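Local coordinates for protein putative Scyalone Dehydratase (Novosphingobium aromaticivorans DSM 12444, PDB 3EF8) that is of unproven function but, as a putative scytalone dehydratase with an NTF2-like, SnoaL-type fold, probably acts as a lyase that removes water from its substrate, at residues A[77-82]-A[87-92]. Residues are numbered along the deposited sequence; the frame is centred on the assembly and turned at random.
Sequences ICIDFV and ANVRSV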
loop_
_atom_site.group_PDB
_atom_site.type_symbol
_atom_site.label_atom_id
_atom_site.label_comp_id
_atom_site.label_asym_id
_atom_site.label_seq_id
_atom_site.Cartn_x
_atom_site.Cartn_y
_atom_site.Cartn_z
ATOM N N ILE A 77 -5.753 1.046 5.646
ATOM C CA ILE A 77 -6.551 0.272 6.599
ATOM C C ILE A 77 -6.924 1.117 7.816
ATOM O O ILE A 77 -6.058 1.630 8.479
ATOM C CB ILE A 77 -5.833 -1.004 7.000
ATOM C CG1 ILE A 77 -5.648 -1.942 5.764
ATOM C CG2 ILE A 77 -6.620 -1.759 8.097
ATOM C CD1 ILE A 77 -4.713 -3.118 5.981
ATOM N N CYS A 78 -8.230 1.273 8.032
ATOM C CA CYS A 78 -8.852 2.102 9.091
ATOM C C CYS A 78 -9.670 1.176 9.965
ATOM O O CYS A 78 -10.556 0.487 9.487
ATOM C CB CYS A 78 -9.745 3.112 8.423
ATOM S SG CYS A 78 -8.850 4.242 7.339
ATOM N N ILE A 79 -9.352 1.134 11.245
ATOM C CA ILE A 79 -9.963 0.188 12.186
ATOM C C ILE A 79 -10.652 0.931 13.308
ATOM O O ILE A 79 -10.042 1.749 13.946
ATOM C CB ILE A 79 -8.899 -0.724 12.767
ATOM C CG1 ILE A 79 -8.203 -1.511 11.618
ATOM C CG2 ILE A 79 -9.558 -1.697 13.798
ATOM C CD1 ILE A 79 -7.017 -2.367 12.074
ATOM N N ASP A 80 -11.918 0.606 13.504
ATOM C CA ASP A 80 -12.728 1.145 14.622
ATOM C C ASP A 80 -13.185 -0.048 15.444
ATOM O O ASP A 80 -13.937 -0.870 14.976
ATOM C CB ASP A 80 -13.950 1.892 14.114
ATOM C CG ASP A 80 -13.599 3.115 13.294
ATOM O OD1 ASP A 80 -12.613 3.760 13.641
ATOM O OD2 ASP A 80 -14.332 3.428 12.331
ATOM N N PHE A 81 -12.739 -0.097 16.689
ATOM C CA PHE A 81 -13.138 -1.154 17.589
ATOM C C PHE A 81 -14.544 -0.959 18.152
ATOM O O PHE A 81 -14.856 0.126 18.651
ATOM C CB PHE A 81 -12.152 -1.314 18.725
ATOM C CG PHE A 81 -10.842 -1.889 18.298
ATOM C CD1 PHE A 81 -10.679 -3.265 18.151
ATOM C CD2 PHE A 81 -9.802 -1.055 18.017
ATOM C CE1 PHE A 81 -9.471 -3.795 17.739
ATOM C CE2 PHE A 81 -8.603 -1.571 17.589
ATOM C CZ PHE A 81 -8.428 -2.928 17.461
ATOM N N VAL A 82 -15.366 -1.991 18.027
ATOM C CA VAL A 82 -16.652 -2.030 18.758
ATOM C C VAL A 82 -16.314 -2.424 20.178
ATOM O O VAL A 82 -16.676 -1.728 21.148
ATOM C CB VAL A 82 -17.638 -2.976 18.118
ATOM C CG1 VAL A 82 -18.929 -2.995 18.965
ATOM C CG2 VAL A 82 -17.937 -2.516 16.690
ATOM N N ALA A 87 -14.314 -5.521 15.529
ATOM C CA ALA A 87 -13.927 -4.274 14.924
ATOM C C ALA A 87 -14.519 -4.166 13.539
ATOM O O ALA A 87 -14.701 -5.161 12.829
ATOM C CB ALA A 87 -12.394 -4.150 14.863
ATOM N N ASN A 88 -14.727 -2.920 13.145
ATOM C CA ASN A 88 -15.179 -2.535 11.817
ATOM C C ASN A 88 -13.959 -1.927 11.113
ATOM O O ASN A 88 -13.207 -1.134 11.670
ATOM C CB ASN A 88 -16.284 -1.505 11.922
ATOM C CG ASN A 88 -17.525 -2.056 12.563
ATOM O OD1 ASN A 88 -17.805 -3.233 12.428
ATOM N ND2 ASN A 88 -18.300 -1.182 13.249
ATOM N N VAL A 89 -13.749 -2.371 9.880
ATOM C CA VAL A 89 -12.557 -1.971 9.129
ATOM C C VAL A 89 -12.931 -1.456 7.746
ATOM O O VAL A 89 -13.792 -2.018 7.055
ATOM C CB VAL A 89 -11.645 -3.180 8.927
ATOM C CG1 VAL A 89 -10.228 -2.777 8.361
ATOM C CG2 VAL A 89 -11.472 -3.944 10.282
ATOM N N ARG A 90 -12.289 -0.386 7.325
ATOM C CA ARG A 90 -12.405 0.133 5.967
ATOM C C ARG A 90 -11.021 0.118 5.384
ATOM O O ARG A 90 -10.043 0.496 6.042
ATOM C CB ARG A 90 -12.927 1.565 5.928
ATOM C CG ARG A 90 -13.133 2.114 4.522
ATOM C CD ARG A 90 -13.460 3.599 4.546
ATOM N NE ARG A 90 -12.292 4.376 4.905
ATOM C CZ ARG A 90 -12.323 5.486 5.608
ATOM N NH1 ARG A 90 -13.462 5.946 6.106
ATOM N NH2 ARG A 90 -11.204 6.130 5.809
ATOM N N SER A 91 -10.884 -0.373 4.155
ATOM C CA SER A 91 -9.571 -0.411 3.515
ATOM C C SER A 91 -9.690 -0.326 2.007
ATOM O O SER A 91 -10.783 -0.368 1.446
ATOM C CB SER A 91 -8.809 -1.668 3.867
ATOM O OG SER A 91 -9.485 -2.837 3.389
ATOM N N VAL A 92 -8.554 -0.089 1.388
ATOM C CA VAL A 92 -8.433 0.005 -0.069
ATOM C C VAL A 92 -7.685 -1.194 -0.601
ATOM O O VAL A 92 -6.780 -1.729 0.049
ATOM C CB VAL A 92 -7.728 1.317 -0.480
ATOM C CG1 VAL A 92 -7.425 1.359 -1.988
ATOM C CG2 VAL A 92 -8.575 2.516 -0.088
HETATM O O HOH W 1 -17.361 1.829 12.679
#
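The antiparallel beta hairpin of strands 67-81 and 86-99, at one border of the curved NTF2-like sheet, brings Cys-78 opposite Arg-90 and Asp-80 opposite Asn-88 as hydrogen-bonded pairs. Cys-78 N gives to Arg-90 O at 2.8 Å and Asp-80 N to Asn-88 O at 2.8 Å, the latter almost straight (177°), with Arg-90 N and Asn-88 N bonding back to Cys-78 O and Asp-80 O. Cys-78 O also takes a CA-H...O contact from Val-89 CA, at 3.2 Å.

The side chains that meet on the face of Ile-79, Phe-81, Ala-87 and Val-89 are apolar; branched Val-89 and Ile-79 suit an extended strand and fill its helix-facing side. Val-89 CG1 lies anti to its own backbone N (chi1 -170°), which sets it 3.8 Å from Ile-77 CG2 and beside Ile-79 CG1. Ala-87, small enough to sit close to a ring, brings CB to 3.8 Å from Phe-81 CD1, while Ile-79 CG2 covers one face of that ring near its rim.

The other face is polar. Arg-90 runs out extended, then bends at chi3 (72°); Cys-78 is short enough to fit beneath the flat cation, its CB under one guanidinium face and SG 3.4 Å from NH2. A water accepts from Asn-88 ND2 and donates weakly to Asp-80 OD2, while Asn-88 OD1 bonds Thr-115.

Helix 3-25 packs on Ile-77, Phe-81 and Ser-91, and strand 106-119 continues the sheet beyond 87-92. Across the polar face lies a second subunit, whose Asp-19 and Arg-15 form salt bridges with Arg-90 and Asp-80.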